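Local atomic coordinates of 2,3-dihydroxybenzoate-AMP ligase (PDB entry 1MDF), a protein that belongs to the ANL clan of AMP-binding enzymes, with a large AMP-binding region followed by a smaller C-terminal domain. Residues G379-R384 / D413-T418; E362-D367 / D406-T411; Y126-A131 / K152-A157; D136-A141 / E159-L164. One frame throughout, in Å; residues are numbered along the deposited sequence.

Contact 1: residues G379-R384 / D413-T418; sequences GHLLTR and DIVRLT
G379 and V415 form an antiparallel hydrogen-bonded pair. G379 N donates to V415 O at 2.8 Å, and V415 N donates back to G379 O at 2.9 Å. A third backbone bond runs from L381 N to D413 O. It is 3.2 Å long and nearly straight at the hydrogen, 168°. H380 and I414 are the non-hydrogen-bonded pair between these bonds. I414 CA also makes a CA-H...O contact with G379 O at 3.3 Å.

The two strands are the inner pair of a four-stranded antiparallel sheet, flanked by strands 362-363 and 423-428. Their short axes stand 94° apart, and within the two segments the pairing ends at L381.

Apolar contacts are few. L381 and V415 cross obliquely, with L381 CB 4.1 Å from V415 CG2. With CG anti to N (chi1 180°), L381 leans to V415, and its CD1 reaches the same methyl. F330 of strand 325-332 touches both L381 and D413. The H380 ring and I414 lie side by side, H380 ND1 4.0 Å from I414 CG1.

One water bridges H380 ND1 and, weakly, the backbone O of D413. Other polar groups turn outward: H380 NE2 bonds D368, and D413 forms a salt bridge with R428.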
# COMPACT_ATOMS: atom_id res chain seq x y z
N GLY A 379 3.77 7.92 -21.44
CA GLY A 379 2.34 8.09 -21.59
C GLY A 379 1.53 7.58 -20.41
O GLY A 379 2.08 7.12 -19.41
N HIS A 380 0.21 7.67 -20.53
CA HIS A 380 -0.72 7.23 -19.50
C HIS A 380 -0.85 5.71 -19.47
O HIS A 380 -1.06 5.08 -20.51
CB HIS A 380 -2.09 7.85 -19.76
CG HIS A 380 -2.06 9.34 -19.83
ND1 HIS A 380 -1.89 10.14 -18.72
CD2 HIS A 380 -2.18 10.18 -20.89
CE1 HIS A 380 -1.91 11.41 -19.09
NE2 HIS A 380 -2.09 11.47 -20.40
N LEU A 381 -0.73 5.13 -18.27
CA LEU A 381 -0.80 3.68 -18.08
C LEU A 381 -2.20 3.12 -17.85
O LEU A 381 -2.98 3.65 -17.06
CB LEU A 381 0.08 3.24 -16.91
CG LEU A 381 0.08 1.74 -16.60
CD1 LEU A 381 0.77 0.99 -17.75
CD2 LEU A 381 0.79 1.46 -15.28
N LEU A 382 -2.50 2.04 -18.55
CA LEU A 382 -3.77 1.34 -18.41
C LEU A 382 -3.39 -0.13 -18.31
O LEU A 382 -2.48 -0.58 -18.99
CB LEU A 382 -4.70 1.57 -19.62
CG LEU A 382 -5.21 2.99 -19.87
CD1 LEU A 382 -4.11 3.81 -20.50
CD2 LEU A 382 -6.39 2.97 -20.81
N THR A 383 -4.08 -0.88 -17.46
CA THR A 383 -3.77 -2.29 -17.29
C THR A 383 -5.05 -3.10 -17.16
O THR A 383 -6.11 -2.55 -16.85
CB THR A 383 -2.93 -2.50 -16.03
OG1 THR A 383 -2.56 -3.88 -15.92
CG2 THR A 383 -3.72 -2.10 -14.80
N ARG A 384 -4.94 -4.40 -17.40
CA ARG A 384 -6.08 -5.31 -17.32
C ARG A 384 -5.57 -6.69 -16.92
O ARG A 384 -4.55 -7.15 -17.43
CB ARG A 384 -6.78 -5.38 -18.68
CG ARG A 384 -8.17 -5.99 -18.65
CD ARG A 384 -8.84 -5.88 -20.01
NE ARG A 384 -8.13 -6.65 -21.03
CZ ARG A 384 -8.46 -6.67 -22.32
NH1 ARG A 384 -9.49 -5.96 -22.76
NH2 ARG A 384 -7.76 -7.40 -23.17
N ASP A 413 -1.01 6.77 -13.54
CA ASP A 413 0.43 6.98 -13.50
C ASP A 413 0.87 7.30 -14.92
O ASP A 413 0.15 7.02 -15.89
CB ASP A 413 1.17 5.73 -13.04
CG ASP A 413 0.69 5.22 -11.71
OD1 ASP A 413 -0.10 4.25 -11.69
OD2 ASP A 413 1.08 5.78 -10.66
N ILE A 414 2.04 7.91 -15.04
CA ILE A 414 2.61 8.24 -16.33
C ILE A 414 3.89 7.43 -16.36
O ILE A 414 4.74 7.56 -15.48
CB ILE A 414 2.92 9.75 -16.44
CG1 ILE A 414 1.61 10.49 -16.74
CG2 ILE A 414 3.97 10.02 -17.51
CD1 ILE A 414 1.71 11.97 -16.60
N VAL A 415 4.01 6.56 -17.36
CA VAL A 415 5.16 5.70 -17.46
C VAL A 415 5.59 5.49 -18.90
O VAL A 415 4.97 6.00 -19.84
CB VAL A 415 4.86 4.30 -16.85
CG1 VAL A 415 4.09 4.45 -15.54
CG2 VAL A 415 4.06 3.46 -17.84
N ARG A 416 6.65 4.71 -19.05
CA ARG A 416 7.19 4.35 -20.35
C ARG A 416 7.61 2.91 -20.17
O ARG A 416 8.31 2.57 -19.21
CB ARG A 416 8.41 5.21 -20.72
CG ARG A 416 9.72 4.84 -20.02
CD ARG A 416 10.91 5.40 -20.78
NE ARG A 416 12.18 4.75 -20.45
CZ ARG A 416 12.93 5.06 -19.39
NH1 ARG A 416 12.54 6.01 -18.56
NH2 ARG A 416 14.09 4.44 -19.19
N LEU A 417 7.17 2.05 -21.08
CA LEU A 417 7.54 0.65 -20.98
C LEU A 417 8.95 0.52 -21.50
O LEU A 417 9.34 1.21 -22.43
CB LEU A 417 6.59 -0.22 -21.81
CG LEU A 417 5.16 -0.27 -21.27
CD1 LEU A 417 4.29 -1.09 -22.19
CD2 LEU A 417 5.17 -0.85 -19.87
N THR A 418 9.72 -0.34 -20.86
CA THR A 418 11.08 -0.55 -21.30
C THR A 418 10.88 -1.57 -22.42
O THR A 418 9.94 -2.36 -22.38
CB THR A 418 11.94 -1.13 -20.19
OG1 THR A 418 13.32 -0.94 -20.51
CG2 THR A 418 11.64 -2.60 -20.00
O HOH W 1 -2.79 8.52 -16.18

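Contact 2: residues E362-D367 / D406-T411; sequences ESRVWD and DGFYRT
R364 and F408 have the nearest CA atoms of the two segments, 8.3 Å apart, and the segments run 69° apart with no hydrogen bond between them. The contact is therefore made by side chains.

The F408 ring is its centre. R364 CG lies over one face of it and makes a CH-pi contact, 3.9 Å from the F408 centroid. The arginine chain folds back at its second torsion (chi2 -62°). This carries the guanidinium past the CZ/CE1 rim, on the same side of the ring as R364 CG, so that this rim of the phenyl meets the guanidinium face. The two planes are tilted 35° apart. F408 CZ lies over the centre of the guanidinium. R364 NH1 is 3.6 Å from F408 CE1.

E362 approaches the ring obliquely, with its CB 3.9 Å from F408 CE2. Its carboxylate is held by a salt bridge to R384. R364 NH2 is 4.0 Å from E362 OE2, a long pair that acts through charge alone, since no N-H points at the oxygen. Farther along, R410 NH2 sits at the edge of the W366 indole, 4.5 Å from W366 CZ3. R410 NH2 forms a salt bridge with D370.

Strand 378-384 runs between the two segments. It bonds E362, R364 and W366 on one side and Y409 on the other. F408 thus reaches over this strand to meet E362 and R364, and it also rests on L382 and R384. W366 packs on L382 as well, so the contact spans one face of the antiparallel sheet.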
# COMPACT_ATOMS: atom_id res chain seq x y z
N GLU A 362 -2.02 -7.17 -18.51
CA GLU A 362 -1.92 -6.44 -19.78
C GLU A 362 -1.61 -4.97 -19.55
O GLU A 362 -1.92 -4.42 -18.50
CB GLU A 362 -3.22 -6.59 -20.56
CG GLU A 362 -3.40 -7.96 -21.16
CD GLU A 362 -4.71 -8.10 -21.89
OE1 GLU A 362 -5.72 -8.43 -21.24
OE2 GLU A 362 -4.72 -7.86 -23.12
N SER A 363 -1.01 -4.32 -20.54
CA SER A 363 -0.67 -2.90 -20.41
C SER A 363 -0.81 -2.10 -21.71
O SER A 363 -0.48 -2.58 -22.79
CB SER A 363 0.75 -2.75 -19.88
OG SER A 363 0.88 -3.44 -18.66
N ARG A 364 -1.29 -0.87 -21.58
CA ARG A 364 -1.48 -0.00 -22.72
C ARG A 364 -1.02 1.43 -22.43
O ARG A 364 -1.78 2.21 -21.87
CB ARG A 364 -2.96 0.01 -23.14
CG ARG A 364 -3.52 -1.34 -23.54
CD ARG A 364 -2.80 -1.88 -24.77
NE ARG A 364 -3.19 -3.25 -25.10
CZ ARG A 364 -4.40 -3.61 -25.51
NH1 ARG A 364 -5.36 -2.70 -25.64
NH2 ARG A 364 -4.66 -4.88 -25.78
N VAL A 365 0.21 1.77 -22.79
CA VAL A 365 0.69 3.13 -22.57
C VAL A 365 0.07 4.00 -23.66
O VAL A 365 0.33 3.78 -24.84
CB VAL A 365 2.21 3.20 -22.68
CG1 VAL A 365 2.70 4.56 -22.19
CG2 VAL A 365 2.83 2.08 -21.89
N TRP A 366 -0.76 4.96 -23.28
CA TRP A 366 -1.41 5.83 -24.26
C TRP A 366 -1.06 7.30 -24.10
O TRP A 366 -0.40 7.69 -23.14
CB TRP A 366 -2.93 5.69 -24.18
CG TRP A 366 -3.46 4.35 -24.59
CD1 TRP A 366 -2.75 3.30 -25.11
CD2 TRP A 366 -4.83 3.93 -24.55
NE1 TRP A 366 -3.60 2.25 -25.39
CE2 TRP A 366 -4.88 2.61 -25.05
CE3 TRP A 366 -6.02 4.53 -24.12
CZ2 TRP A 366 -6.07 1.88 -25.15
CZ3 TRP A 366 -7.21 3.81 -24.22
CH2 TRP A 366 -7.22 2.50 -24.73
N ASP A 367 -1.49 8.11 -25.06
CA ASP A 367 -1.27 9.55 -25.00
C ASP A 367 -2.58 10.22 -24.61
O ASP A 367 -3.55 9.54 -24.28
CB ASP A 367 -0.75 10.09 -26.34
CG ASP A 367 -1.55 9.59 -27.53
OD1 ASP A 367 -2.80 9.68 -27.49
OD2 ASP A 367 -0.92 9.13 -28.51
N ASP A 406 -13.12 -1.61 -23.02
CA ASP A 406 -12.45 -2.89 -23.13
C ASP A 406 -12.05 -3.43 -21.75
O ASP A 406 -11.40 -4.47 -21.64
CB ASP A 406 -11.22 -2.73 -24.01
CG ASP A 406 -10.66 -1.31 -23.97
OD1 ASP A 406 -11.33 -0.39 -24.49
OD2 ASP A 406 -9.56 -1.10 -23.41
N GLY A 407 -12.45 -2.72 -20.69
CA GLY A 407 -12.12 -3.15 -19.34
C GLY A 407 -10.73 -2.80 -18.84
O GLY A 407 -10.21 -3.46 -17.94
N PHE A 408 -10.11 -1.78 -19.43
CA PHE A 408 -8.78 -1.36 -19.01
C PHE A 408 -8.82 -0.25 -17.96
O PHE A 408 -9.35 0.83 -18.19
CB PHE A 408 -7.97 -0.87 -20.22
CG PHE A 408 -7.18 -1.95 -20.90
CD1 PHE A 408 -7.72 -2.68 -21.95
CD2 PHE A 408 -5.89 -2.26 -20.46
CE1 PHE A 408 -6.99 -3.71 -22.55
CE2 PHE A 408 -5.16 -3.28 -21.06
CZ PHE A 408 -5.71 -4.00 -22.11
N TYR A 409 -8.26 -0.53 -16.79
CA TYR A 409 -8.24 0.44 -15.70
C TYR A 409 -7.23 1.56 -15.97
O TYR A 409 -6.15 1.32 -16.49
CB TYR A 409 -7.88 -0.27 -14.39
CG TYR A 409 -7.54 0.67 -13.26
CD1 TYR A 409 -8.45 1.62 -12.82
CD2 TYR A 409 -6.29 0.61 -12.63
CE1 TYR A 409 -8.14 2.49 -11.78
CE2 TYR A 409 -5.96 1.48 -11.59
CZ TYR A 409 -6.90 2.42 -11.18
OH TYR A 409 -6.62 3.29 -10.16
N ARG A 410 -7.59 2.79 -15.60
CA ARG A 410 -6.70 3.93 -15.80
C ARG A 410 -5.93 4.18 -14.51
O ARG A 410 -6.38 4.95 -13.66
CB ARG A 410 -7.49 5.18 -16.19
CG ARG A 410 -8.11 5.14 -17.59
CD ARG A 410 -8.61 6.52 -18.01
NE ARG A 410 -8.56 6.69 -19.46
CZ ARG A 410 -9.59 6.49 -20.27
NH1 ARG A 410 -10.76 6.12 -19.78
NH2 ARG A 410 -9.43 6.65 -21.58
N THR A 411 -4.76 3.55 -14.39
CA THR A 411 -3.92 3.66 -13.20
C THR A 411 -3.63 5.07 -12.73
O THR A 411 -3.40 5.28 -11.54
CB THR A 411 -2.58 2.92 -13.38
OG1 THR A 411 -1.60 3.82 -13.90
CG2 THR A 411 -2.75 1.75 -14.34

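Contact 3: residues Y126-A131 / K152-A157; sequences YIIPDA and KNIIVA
Y126 opens the pairing with I154, and the two strands run parallel with their axes 26° apart. Y126 N donates to N153 O at 3.0 Å, and Y126 O accepts from I155 N at 2.8 Å. The tyrosine ring lies alongside I154. I154 CD1 meets the ring near its plane and comes within 3.3 Å of Y126 CB, which is tight packing. The second torsion of I154 (chi2 -63°) turns this methyl towards the tyrosine. Y126 OH is bonded to Q81.

I127 pairs with I155 on the opposite face. The two isoleucines lie side by side, with I127 CG1 3.9 Å from I155 CB.

I128 returns to the face of Y126. Its N reaches I155 O at 3.1 Å, and its O accepts from A157 N at 2.8 Å. I128 CG1 stands between the backbone N and the carbonyl carbon (chi1 60°) and meets V156 CG2 at 3.9 Å.

P129 pairs with A157. D130 N then makes a weak bond to A157 O at 3.5 Å, while V156 CG1 packs against the D130 backbone.

The strands form a beta-alpha-beta unit with helix 137-146. That helix packs on the Y126 and I128 face through L140 and Y137. F67 of helix 53-70 touches I127 and I155 on the other face. Strand 77-80 lies beyond 126-129 in the same sheet.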
# COMPACT_ATOMS: atom_id res chain seq x y z
N TYR A 126 -17.48 -1.45 13.64
CA TYR A 126 -16.26 -0.65 13.58
C TYR A 126 -15.28 -1.30 14.57
O TYR A 126 -15.56 -1.35 15.77
CB TYR A 126 -16.58 0.77 14.01
CG TYR A 126 -15.43 1.77 13.98
CD1 TYR A 126 -15.51 2.95 14.72
CD2 TYR A 126 -14.30 1.55 13.20
CE1 TYR A 126 -14.49 3.89 14.69
CE2 TYR A 126 -13.26 2.50 13.17
CZ TYR A 126 -13.37 3.66 13.92
OH TYR A 126 -12.36 4.60 13.89
N ILE A 127 -14.16 -1.80 14.06
CA ILE A 127 -13.16 -2.46 14.90
C ILE A 127 -11.87 -1.64 15.03
O ILE A 127 -11.21 -1.32 14.04
CB ILE A 127 -12.83 -3.85 14.33
CG1 ILE A 127 -14.10 -4.70 14.35
CG2 ILE A 127 -11.72 -4.50 15.12
CD1 ILE A 127 -14.02 -5.94 13.52
N ILE A 128 -11.52 -1.30 16.27
CA ILE A 128 -10.34 -0.48 16.56
C ILE A 128 -9.56 -0.94 17.79
O ILE A 128 -9.92 -1.91 18.47
CB ILE A 128 -10.74 0.98 16.83
CG1 ILE A 128 -11.68 1.04 18.03
CG2 ILE A 128 -11.38 1.58 15.62
CD1 ILE A 128 -12.07 2.44 18.45
N PRO A 129 -8.45 -0.24 18.09
CA PRO A 129 -7.63 -0.57 19.26
C PRO A 129 -8.03 0.46 20.31
O PRO A 129 -8.66 1.47 19.98
CB PRO A 129 -6.22 -0.34 18.76
CG PRO A 129 -6.40 0.89 17.91
CD PRO A 129 -7.69 0.60 17.15
N ASP A 130 -7.68 0.24 21.57
CA ASP A 130 -8.02 1.24 22.56
C ASP A 130 -7.19 2.48 22.22
O ASP A 130 -7.72 3.58 22.08
CB ASP A 130 -7.73 0.75 23.98
CG ASP A 130 -6.46 -0.07 24.06
OD1 ASP A 130 -5.49 0.29 23.37
OD2 ASP A 130 -6.44 -1.06 24.82
N ALA A 131 -5.88 2.26 22.06
CA ALA A 131 -4.95 3.34 21.74
C ALA A 131 -3.71 2.85 21.00
O ALA A 131 -3.25 1.73 21.19
CB ALA A 131 -4.53 4.05 23.02
N LYS A 152 -23.93 0.92 15.45
CA LYS A 152 -24.09 0.38 16.80
C LYS A 152 -23.11 -0.66 17.36
O LYS A 152 -23.18 -0.98 18.56
CB LYS A 152 -25.52 -0.16 16.98
CG LYS A 152 -26.57 0.90 17.24
CD LYS A 152 -27.74 0.35 18.06
CE LYS A 152 -28.68 1.46 18.53
NZ LYS A 152 -28.00 2.48 19.39
N ASN A 153 -22.21 -1.20 16.54
CA ASN A 153 -21.27 -2.20 17.05
C ASN A 153 -19.80 -1.82 16.98
O ASN A 153 -19.09 -2.25 16.06
CB ASN A 153 -21.46 -3.54 16.33
CG ASN A 153 -22.83 -4.14 16.54
OD1 ASN A 153 -23.35 -4.21 17.65
ND2 ASN A 153 -23.44 -4.59 15.45
N ILE A 154 -19.34 -1.04 17.95
CA ILE A 154 -17.94 -0.62 18.04
C ILE A 154 -17.19 -1.67 18.88
O ILE A 154 -17.39 -1.75 20.09
CB ILE A 154 -17.79 0.74 18.75
CG1 ILE A 154 -18.57 1.82 18.01
CG2 ILE A 154 -16.33 1.09 18.90
CD1 ILE A 154 -18.07 2.09 16.62
N ILE A 155 -16.33 -2.45 18.24
CA ILE A 155 -15.55 -3.49 18.91
C ILE A 155 -14.14 -2.96 19.21
O ILE A 155 -13.53 -2.30 18.37
CB ILE A 155 -15.48 -4.74 18.01
CG1 ILE A 155 -16.90 -5.29 17.84
CG2 ILE A 155 -14.55 -5.77 18.58
CD1 ILE A 155 -17.02 -6.39 16.80
N VAL A 156 -13.60 -3.25 20.39
CA VAL A 156 -12.28 -2.74 20.74
C VAL A 156 -11.24 -3.74 21.24
O VAL A 156 -11.39 -4.35 22.31
CB VAL A 156 -12.40 -1.60 21.80
CG1 VAL A 156 -11.02 -1.10 22.22
CG2 VAL A 156 -13.23 -0.47 21.24
N ALA A 157 -10.17 -3.89 20.46
CA ALA A 157 -9.07 -4.77 20.84
C ALA A 157 -8.26 -4.02 21.91
O ALA A 157 -7.40 -3.21 21.60
CB ALA A 157 -8.20 -5.08 19.63

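Contact 4: residues D136-A141 / E159-L164; sequences DYRSLA and EAEEFL
R138 reaches from the first turn of its helix into the loop 159-164. Its chain is bent twice, with chi2 and chi3 both at 105°, away from the usual staggered values. The bends bring the guanidinium up to the E159 carbonyl. R138 NE and NH2 both donate to E159 O, at 3.1 and 3.3 Å, and both bonds are weak.

E161 comes over one face of the guanidinium. Its extended chain crosses the arginine at about a right angle, and the carboxylate plane is tilted only 29° from the guanidinium plane. R138 NE is 3.1 Å from E161 OE1. This salt bridge acts through charge: the oxygen lies well above the plane. R142 gives E161 OE1 a second basic partner.

D136 is the N-cap of helix 137-146; its OD1, less surely placed, appears to accept from R138 N. D136 OD2 also forms a salt bridge with R138 NH1 at 2.9 Å, so D136, R138 and E161 make one network. A water donates to both D136 OD2 and E161 OE1, two acidic oxygens 5.0 Å apart. With R138, it probably eases their repulsion.

The loop turns through a type II' beta turn from A160 to F163, closed by F163 N to A160 O at 2.8 Å. E161 takes the positive phi of this turn (59°). F163, the last residue of the turn, brings the CE1-CZ side of its ring to the helix. F163 CE1 is 3.9 Å from R138 CB, and F163 CZ is 4.2 Å from A141 CB. E162 CG sits over one face of the same ring.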
# COMPACT_ATOMS: atom_id res chain seq x y z
N ASP A 136 -5.94 8.03 21.02
CA ASP A 136 -7.04 7.25 21.60
C ASP A 136 -8.12 7.06 20.55
O ASP A 136 -8.82 8.00 20.20
CB ASP A 136 -7.64 7.95 22.81
CG ASP A 136 -8.45 7.01 23.66
OD1 ASP A 136 -9.07 6.09 23.10
OD2 ASP A 136 -8.48 7.20 24.90
N TYR A 137 -8.26 5.83 20.06
CA TYR A 137 -9.25 5.54 19.04
C TYR A 137 -10.70 5.44 19.51
O TYR A 137 -11.62 5.62 18.70
CB TYR A 137 -8.84 4.28 18.26
CG TYR A 137 -7.61 4.50 17.42
CD1 TYR A 137 -6.33 4.42 17.98
CD2 TYR A 137 -7.71 4.85 16.08
CE1 TYR A 137 -5.19 4.68 17.22
CE2 TYR A 137 -6.59 5.12 15.31
CZ TYR A 137 -5.33 5.03 15.88
OH TYR A 137 -4.22 5.31 15.12
N ARG A 138 -10.92 5.16 20.79
CA ARG A 138 -12.28 5.09 21.29
C ARG A 138 -12.89 6.48 21.32
O ARG A 138 -14.10 6.64 21.14
CB ARG A 138 -12.32 4.50 22.70
CG ARG A 138 -11.56 3.21 22.88
CD ARG A 138 -10.29 3.51 23.62
NE ARG A 138 -10.35 3.08 25.01
CZ ARG A 138 -9.53 3.54 25.95
NH1 ARG A 138 -8.62 4.45 25.65
NH2 ARG A 138 -9.62 3.07 27.18
N SER A 139 -12.06 7.50 21.55
CA SER A 139 -12.57 8.87 21.56
C SER A 139 -12.91 9.25 20.11
O SER A 139 -13.81 10.04 19.86
CB SER A 139 -11.54 9.84 22.16
OG SER A 139 -10.45 10.06 21.28
N LEU A 140 -12.17 8.67 19.17
CA LEU A 140 -12.43 8.90 17.75
C LEU A 140 -13.75 8.21 17.41
O LEU A 140 -14.55 8.71 16.62
CB LEU A 140 -11.31 8.31 16.89
CG LEU A 140 -11.58 8.00 15.41
CD1 LEU A 140 -12.07 9.25 14.68
CD2 LEU A 140 -10.31 7.46 14.78
N ALA A 141 -13.96 7.05 18.03
CA ALA A 141 -15.17 6.26 17.82
C ALA A 141 -16.39 7.02 18.35
O ALA A 141 -17.47 6.97 17.76
CB ALA A 141 -15.05 4.92 18.52
N GLU A 159 -8.73 -2.12 26.01
CA GLU A 159 -9.65 -1.66 27.05
C GLU A 159 -10.88 -0.99 26.42
O GLU A 159 -10.90 0.22 26.18
CB GLU A 159 -8.93 -0.70 27.99
CG GLU A 159 -9.00 -1.16 29.43
CD GLU A 159 -8.61 -2.62 29.59
OE1 GLU A 159 -7.41 -2.93 29.47
OE2 GLU A 159 -9.52 -3.46 29.84
N ALA A 160 -11.91 -1.80 26.17
CA ALA A 160 -13.14 -1.37 25.54
C ALA A 160 -13.88 -0.20 26.17
O ALA A 160 -14.61 0.52 25.49
CB ALA A 160 -14.09 -2.55 25.42
N GLU A 161 -13.69 0.00 27.47
CA GLU A 161 -14.40 1.07 28.18
C GLU A 161 -15.89 0.80 28.01
O GLU A 161 -16.38 -0.23 28.46
CB GLU A 161 -14.02 2.45 27.63
CG GLU A 161 -12.61 2.89 28.03
CD GLU A 161 -12.28 4.34 27.65
OE1 GLU A 161 -12.56 4.74 26.50
OE2 GLU A 161 -11.73 5.07 28.51
N GLU A 162 -16.62 1.70 27.36
CA GLU A 162 -18.05 1.49 27.18
C GLU A 162 -18.38 0.66 25.95
O GLU A 162 -19.55 0.38 25.68
CB GLU A 162 -18.77 2.83 27.06
CG GLU A 162 -18.50 3.51 25.74
CD GLU A 162 -17.84 4.85 25.90
OE1 GLU A 162 -16.81 4.93 26.59
OE2 GLU A 162 -18.37 5.84 25.34
N PHE A 163 -17.36 0.27 25.19
CA PHE A 163 -17.61 -0.48 23.98
C PHE A 163 -17.55 -1.99 24.13
O PHE A 163 -17.43 -2.52 25.23
CB PHE A 163 -16.67 -0.01 22.87
CG PHE A 163 -16.87 1.41 22.50
CD1 PHE A 163 -15.88 2.36 22.75
CD2 PHE A 163 -18.08 1.83 21.97
CE1 PHE A 163 -16.10 3.70 22.46
CE2 PHE A 163 -18.31 3.17 21.68
CZ PHE A 163 -17.32 4.11 21.93
N LEU A 164 -17.65 -2.68 23.00
CA LEU A 164 -17.62 -4.13 22.96
C LEU A 164 -16.20 -4.67 22.86
O LEU A 164 -15.56 -4.54 21.82
CB LEU A 164 -18.42 -4.65 21.76
CG LEU A 164 -19.92 -4.39 21.64
CD1 LEU A 164 -20.39 -4.82 20.26
CD2 LEU A 164 -20.69 -5.15 22.71
O HOH W 2 -11.41 6.78 25.53

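How the contacts relate
The four contacts form two pairs on opposite sides of the chain centre. Contacts 1 and 2 lie 7 Å apart, centre to centre, and share strand 409-417 and its antiparallel sheet. Contacts 3 and 4 lie 6 Å apart, centre to centre, and share the strand-helix-strand region near 125-165. Between the pairs, contact centres are about 39 to 44 Å apart. In each pair one member is buried and one is at the surface. The buried contacts 1 and 3 rest on backbone hydrogen bonds, antiparallel in 1 and parallel in 3. The surface contacts 2 and 4 rest on arginine side chains, over a phenyl ring in 2 and among carboxylates in 4.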